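Local coordinates for protein phytochrome Response Regulator RcpA (Tolypothrix sp. PCC 7601, PDB 1K68) that probably relays signals from a cyanobacterial phytochrome, working as a CheY-like response regulator that is phosphorylated on an aspartate next to a magnesium ion, at residues H2-V8 with P28-V34; N24-H29 with K126-E130. One frame throughout, in Å; residues are numbered along the deposited sequence.

Contact 1: H2-V8 with P28-V34; sequences HKKIFLV and PHEVVTV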
loop_
_atom_site.group_PDB
_atom_site.type_symbol
_atom_site.label_atom_id
_atom_site.label_comp_id
_atom_site.label_asym_id
_atom_site.label_seq_id
_atom_site.Cartn_x
_atom_site.Cartn_y
_atom_site.Cartn_z
ATOM N N HIS A 2 20.643 -12.564 -1.756
ATOM C CA HIS A 2 19.268 -12.100 -1.878
ATOM C C HIS A 2 18.562 -12.783 -3.047
ATOM O O HIS A 2 19.154 -13.030 -4.099
ATOM C CB HIS A 2 19.235 -10.577 -2.054
ATOM C CG HIS A 2 19.484 -10.117 -3.456
ATOM N ND1 HIS A 2 20.653 -10.386 -4.138
ATOM C CD2 HIS A 2 18.710 -9.400 -4.307
ATOM C CE1 HIS A 2 20.585 -9.856 -5.347
ATOM N NE2 HIS A 2 19.419 -9.254 -5.474
ATOM N N LYS A 3 17.288 -13.095 -2.850
ATOM C CA LYS A 3 16.499 -13.751 -3.878
ATOM C C LYS A 3 15.729 -12.707 -4.673
ATOM O O LYS A 3 15.325 -11.685 -4.124
ATOM C CB LYS A 3 15.536 -14.736 -3.220
ATOM C CG LYS A 3 16.243 -15.750 -2.339
ATOM C CD LYS A 3 15.267 -16.556 -1.509
ATOM C CE LYS A 3 16.002 -17.569 -0.648
ATOM N NZ LYS A 3 15.055 -18.407 0.128
ATOM N N LYS A 4 15.547 -12.948 -5.966
ATOM C CA LYS A 4 14.809 -12.013 -6.804
ATOM C C LYS A 4 13.409 -12.532 -7.122
ATOM O O LYS A 4 13.233 -13.694 -7.474
ATOM C CB LYS A 4 15.533 -11.747 -8.127
ATOM C CG LYS A 4 14.711 -10.836 -9.052
ATOM C CD LYS A 4 15.278 -10.721 -10.454
ATOM C CE LYS A 4 16.509 -9.835 -10.507
ATOM N NZ LYS A 4 16.937 -9.628 -11.920
ATOM N N ILE A 5 12.424 -11.649 -7.003
ATOM C CA ILE A 5 11.041 -11.984 -7.284
ATOM C C ILE A 5 10.586 -11.162 -8.482
ATOM O O ILE A 5 10.731 -9.935 -8.498
ATOM C CB ILE A 5 10.150 -11.665 -6.079
ATOM C CG1 ILE A 5 10.628 -12.461 -4.874
ATOM C CG2 ILE A 5 8.710 -12.006 -6.385
ATOM C CD1 ILE A 5 10.000 -12.012 -3.589
ATOM N N PHE A 6 10.058 -11.851 -9.488
ATOM C CA PHE A 6 9.582 -11.207 -10.708
ATOM C C PHE A 6 8.053 -11.173 -10.665
ATOM O O PHE A 6 7.392 -12.211 -10.728
ATOM C CB PHE A 6 10.082 -11.999 -11.923
ATOM C CG PHE A 6 9.913 -11.288 -13.234
ATOM C CD1 PHE A 6 10.443 -10.013 -13.428
ATOM C CD2 PHE A 6 9.266 -11.911 -14.293
ATOM C CE1 PHE A 6 10.332 -9.378 -14.661
ATOM C CE2 PHE A 6 9.150 -11.283 -15.533
ATOM C CZ PHE A 6 9.685 -10.014 -15.719
ATOM N N LEU A 7 7.510 -9.968 -10.533
ATOM C CA LEU A 7 6.076 -9.756 -10.468
ATOM C C LEU A 7 5.568 -9.228 -11.798
ATOM O O LEU A 7 5.964 -8.139 -12.232
ATOM C CB LEU A 7 5.749 -8.753 -9.357
ATOM C CG LEU A 7 4.323 -8.197 -9.240
ATOM C CD1 LEU A 7 3.324 -9.313 -8.917
ATOM C CD2 LEU A 7 4.299 -7.143 -8.143
ATOM N N VAL A 8 4.716 -10.020 -12.449
ATOM C CA VAL A 8 4.115 -9.653 -13.726
ATOM C C VAL A 8 2.666 -9.290 -13.392
ATOM O O VAL A 8 1.819 -10.171 -13.207
ATOM C CB VAL A 8 4.152 -10.829 -14.725
ATOM C CG1 VAL A 8 3.637 -10.365 -16.082
ATOM C CG2 VAL A 8 5.575 -11.375 -14.851
ATOM N N PRO A 28 15.431 -9.390 3.368
ATOM C CA PRO A 28 15.325 -8.523 2.188
ATOM C C PRO A 28 15.383 -9.280 0.857
ATOM O O PRO A 28 16.197 -10.191 0.682
ATOM C CB PRO A 28 16.502 -7.566 2.361
ATOM C CG PRO A 28 16.611 -7.448 3.845
ATOM C CD PRO A 28 16.462 -8.886 4.292
ATOM N N HIS A 29 14.509 -8.898 -0.072
ATOM C CA HIS A 29 14.452 -9.522 -1.393
ATOM C C HIS A 29 14.468 -8.428 -2.441
ATOM O O HIS A 29 14.286 -7.256 -2.128
ATOM C CB HIS A 29 13.156 -10.318 -1.573
ATOM C CG HIS A 29 12.892 -11.312 -0.491
ATOM N ND1 HIS A 29 13.776 -12.321 -0.170
ATOM C CD2 HIS A 29 11.831 -11.472 0.335
ATOM C CE1 HIS A 29 13.274 -13.056 0.802
ATOM N NE2 HIS A 29 12.088 -12.560 1.128
ATOM N N GLU A 30 14.685 -8.811 -3.691
ATOM C CA GLU A 30 14.668 -7.841 -4.773
ATOM C C GLU A 30 13.412 -8.101 -5.586
ATOM O O GLU A 30 13.189 -9.215 -6.047
ATOM C CB GLU A 30 15.896 -7.986 -5.668
ATOM C CG GLU A 30 15.763 -7.219 -6.967
ATOM C CD GLU A 30 16.982 -7.339 -7.856
ATOM O OE1 GLU A 30 17.460 -8.472 -8.083
ATOM O OE2 GLU A 30 17.457 -6.293 -8.339
ATOM N N VAL A 31 12.589 -7.074 -5.756
ATOM C CA VAL A 31 11.361 -7.228 -6.511
ATOM C C VAL A 31 11.391 -6.430 -7.797
ATOM O O VAL A 31 11.487 -5.202 -7.773
ATOM C CB VAL A 31 10.141 -6.770 -5.690
ATOM C CG1 VAL A 31 8.855 -7.103 -6.437
ATOM C CG2 VAL A 31 10.158 -7.440 -4.322
ATOM N N VAL A 32 11.315 -7.131 -8.922
ATOM C CA VAL A 32 11.300 -6.482 -10.218
ATOM C C VAL A 32 9.912 -6.670 -10.794
ATOM O O VAL A 32 9.419 -7.790 -10.906
ATOM C CB VAL A 32 12.351 -7.081 -11.153
ATOM C CG1 VAL A 32 12.184 -6.518 -12.551
ATOM C CG2 VAL A 32 13.738 -6.752 -10.624
ATOM N N THR A 33 9.285 -5.562 -11.158
ATOM C CA THR A 33 7.929 -5.580 -11.673
ATOM C C THR A 33 7.806 -5.110 -13.116
ATOM O O THR A 33 8.288 -4.033 -13.458
ATOM C CB THR A 33 7.026 -4.667 -10.802
ATOM O OG1 THR A 33 7.174 -5.015 -9.416
ATOM C CG2 THR A 33 5.562 -4.798 -11.206
ATOM N N VAL A 34 7.184 -5.931 -13.964
ATOM C CA VAL A 34 6.927 -5.552 -15.352
ATOM C C VAL A 34 5.410 -5.606 -15.469
ATOM O O VAL A 34 4.758 -6.399 -14.774
ATOM C CB VAL A 34 7.574 -6.502 -16.387
ATOM C CG1 VAL A 34 9.083 -6.346 -16.353
ATOM C CG2 VAL A 34 7.162 -7.934 -16.122
HETATM O O HOH W 1 16.257 -12.690 -0.418
#
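Strands 4-8 and 30-34, joined through helix 12-23, are a worked example of the parallel pair of a beta-alpha-beta unit: their axes come within 4.7 Å at 22°. His2, ahead of the strand, makes a weak hydrogen bond from NE2 to Glu30 OE1 (3.4 Å). At Lys3 the pairing begins, with Glu30 N donating to Lys3 O at 3.0 Å, while a water joins Lys3 N, Pro28 O and His29 ND1 where the chains diverge; His29 NE2 hydrogen-bonds Glu129 OE1 of helix 118-135. Lys4 lays its CE 2.9 Å from Glu30 OE1, but its NZ stays 4.0 Å from that oxygen, too far for a salt bridge, and hydrogen-bonds instead to Tyr43 OH and Ser54 O. Ile5 uses both backbone groups: its N reaches Glu30 O at 2.7 Å and its O accepts from Val32 N at 2.9 Å. Phe6 turns its backbone polar groups to strand 58-60, and its ring packs on the valines, CZ 3.3 Å from Val34 CG2 and CD1 4.0 Å from Val32 CG1. Leu7 repeats the pattern of Ile5 two residues on, N to Val32 O at 2.9 Å and O from Val34 N at 3.1 Å. Val8 closes the row, its CG2 4.0 Å from Val34 CG2. Side chains alternate between the faces: Ile5, Leu7, Val31 and Thr33 meet helix 12-23, whereas Phe6, Val8, Val32 and Val34 meet helix 37-44. Strand 30-34 is one of the two outermost strands of the chain's parallel sheet, and 4-8 separates it from 58-60.

Contact 2: N24-H29 with K126-E130; sequences NSTVPH and KGIEE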
loop_
_atom_site.group_PDB
_atom_site.type_symbol
_atom_site.label_atom_id
_atom_site.label_comp_id
_atom_site.label_asym_id
_atom_site.label_seq_id
_atom_site.Cartn_x
_atom_site.Cartn_y
_atom_site.Cartn_z
ATOM N N ASN A 24 7.934 -6.299 3.823
ATOM C CA ASN A 24 7.919 -6.597 5.250
ATOM C C ASN A 24 8.358 -8.023 5.541
ATOM O O ASN A 24 7.902 -8.641 6.502
ATOM C CB ASN A 24 6.527 -6.354 5.832
ATOM C CG ASN A 24 6.156 -4.886 5.849
ATOM O OD1 ASN A 24 6.892 -4.055 6.384
ATOM N ND2 ASN A 24 5.010 -4.558 5.264
ATOM N N SER A 25 9.250 -8.537 4.703
ATOM C CA SER A 25 9.767 -9.887 4.866
ATOM C C SER A 25 10.861 -9.897 5.931
ATOM O O SER A 25 11.441 -8.858 6.244
ATOM C CB SER A 25 10.328 -10.394 3.535
ATOM O OG SER A 25 11.263 -9.475 2.992
ATOM N N THR A 26 11.137 -11.072 6.487
ATOM C CA THR A 26 12.163 -11.208 7.517
ATOM C C THR A 26 13.553 -11.202 6.887
ATOM O O THR A 26 14.563 -11.123 7.584
ATOM C CB THR A 26 11.989 -12.515 8.312
ATOM O OG1 THR A 26 12.210 -13.634 7.446
ATOM C CG2 THR A 26 10.582 -12.600 8.893
ATOM N N VAL A 27 13.591 -11.287 5.563
ATOM C CA VAL A 27 14.845 -11.281 4.818
ATOM C C VAL A 27 14.641 -10.460 3.553
ATOM O O VAL A 27 13.777 -10.778 2.743
ATOM C CB VAL A 27 15.263 -12.704 4.405
ATOM C CG1 VAL A 27 16.583 -12.657 3.652
ATOM C CG2 VAL A 27 15.376 -13.590 5.631
ATOM N N PRO A 28 15.431 -9.390 3.368
ATOM C CA PRO A 28 15.325 -8.523 2.188
ATOM C C PRO A 28 15.383 -9.280 0.857
ATOM O O PRO A 28 16.197 -10.191 0.682
ATOM C CB PRO A 28 16.502 -7.566 2.361
ATOM C CG PRO A 28 16.611 -7.448 3.845
ATOM C CD PRO A 28 16.462 -8.886 4.292
ATOM N N HIS A 29 14.509 -8.898 -0.072
ATOM C CA HIS A 29 14.452 -9.522 -1.393
ATOM C C HIS A 29 14.468 -8.428 -2.441
ATOM O O HIS A 29 14.286 -7.256 -2.128
ATOM C CB HIS A 29 13.156 -10.318 -1.573
ATOM C CG HIS A 29 12.892 -11.312 -0.491
ATOM N ND1 HIS A 29 13.776 -12.321 -0.170
ATOM C CD2 HIS A 29 11.831 -11.472 0.335
ATOM C CE1 HIS A 29 13.274 -13.056 0.802
ATOM N NE2 HIS A 29 12.088 -12.560 1.128
ATOM N N LYS A 126 2.047 -12.464 2.167
ATOM C CA LYS A 126 2.995 -12.790 3.225
ATOM C C LYS A 126 3.163 -14.303 3.289
ATOM O O LYS A 126 4.251 -14.801 3.540
ATOM C CB LYS A 126 2.508 -12.272 4.587
ATOM C CG LYS A 126 2.407 -10.758 4.683
ATOM C CD LYS A 126 3.749 -10.080 4.432
ATOM C CE LYS A 126 4.762 -10.375 5.537
ATOM N NZ LYS A 126 6.073 -9.715 5.270
ATOM N N GLY A 127 2.073 -15.030 3.069
ATOM C CA GLY A 127 2.158 -16.477 3.099
ATOM C C GLY A 127 2.982 -16.976 1.925
ATOM O O GLY A 127 3.753 -17.926 2.047
ATOM N N ILE A 128 2.816 -16.330 0.779
ATOM C CA ILE A 128 3.567 -16.709 -0.407
ATOM C C ILE A 128 5.058 -16.530 -0.137
ATOM O O ILE A 128 5.857 -17.431 -0.382
ATOM C CB ILE A 128 3.150 -15.849 -1.612
ATOM C CG1 ILE A 128 1.723 -16.210 -2.029
ATOM C CG2 ILE A 128 4.112 -16.061 -2.783
ATOM C CD1 ILE A 128 1.160 -15.303 -3.086
ATOM N N GLU A 129 5.423 -15.369 0.389
ATOM C CA GLU A 129 6.818 -15.068 0.682
ATOM C C GLU A 129 7.409 -16.064 1.686
ATOM O O GLU A 129 8.445 -16.682 1.426
ATOM C CB GLU A 129 6.930 -13.629 1.204
ATOM C CG GLU A 129 8.342 -13.108 1.306
ATOM C CD GLU A 129 8.992 -13.422 2.639
ATOM O OE1 GLU A 129 10.240 -13.392 2.703
ATOM O OE2 GLU A 129 8.258 -13.682 3.621
ATOM N N GLU A 130 6.731 -16.239 2.815
ATOM C CA GLU A 130 7.184 -17.153 3.861
ATOM C C GLU A 130 7.388 -18.586 3.376
ATOM O O GLU A 130 8.383 -19.223 3.722
ATOM C CB GLU A 130 6.201 -17.139 5.029
HETATM O O HOH W 2 12.293 -13.500 4.704
#
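Glu129 extends from helix 118-135 over the loop at Ser25 and meets the edge of the His29 ring, forming a His-carboxylate hydrogen bond in which His29 NE2 donates to Glu129 OE1 at 2.6 Å. The setting is the CheY-like receiver fold, where the last helix packs beside the loop between helix 12-23 and strand 30-34. Glu129 OE1 also lies 3.1 Å from Ser25 CB and accepts a hydrogen bond from a water (2.9 Å) that sits 2.7 Å from Thr26 OG1, so one acidic side chain ties together separate points of the loop. Three residues earlier, nearly a helical turn away, Lys126 reaches the start of the loop and also hydrogen-bonds Ala21 O in the last turn of helix 12-23. With only 200 Å² buried, this surface contact rests on a few polar links. Lys126 NZ to Asn24 O measures a very short 2.5 Å, a hydrogen bond whose exact length is uncertain because NZ is modelled too close to a neighbouring atom.

How the contacts relate
His29 belongs to both contacts, and its two ring nitrogens divide the work: ND1 meets the water at the entry to the strand pair in contact 1, while NE2 turns to the last helix in contact 2. One residue at the entry to an edge strand can thus take part in two contacts through different ring nitrogens. The centres lie 11 Å apart, and the segments alternate along the chain. Contact 2 joins helix 118-135 to the loop inside the beta-alpha-beta unit whose strands pair in contact 1. The other end of contact 1 faces the phosphorylation site: the side chain of Val8 is about 8 Å from the magnesium ion, which is bound by Asp10, the phosphorylated Asp62 and Asn64.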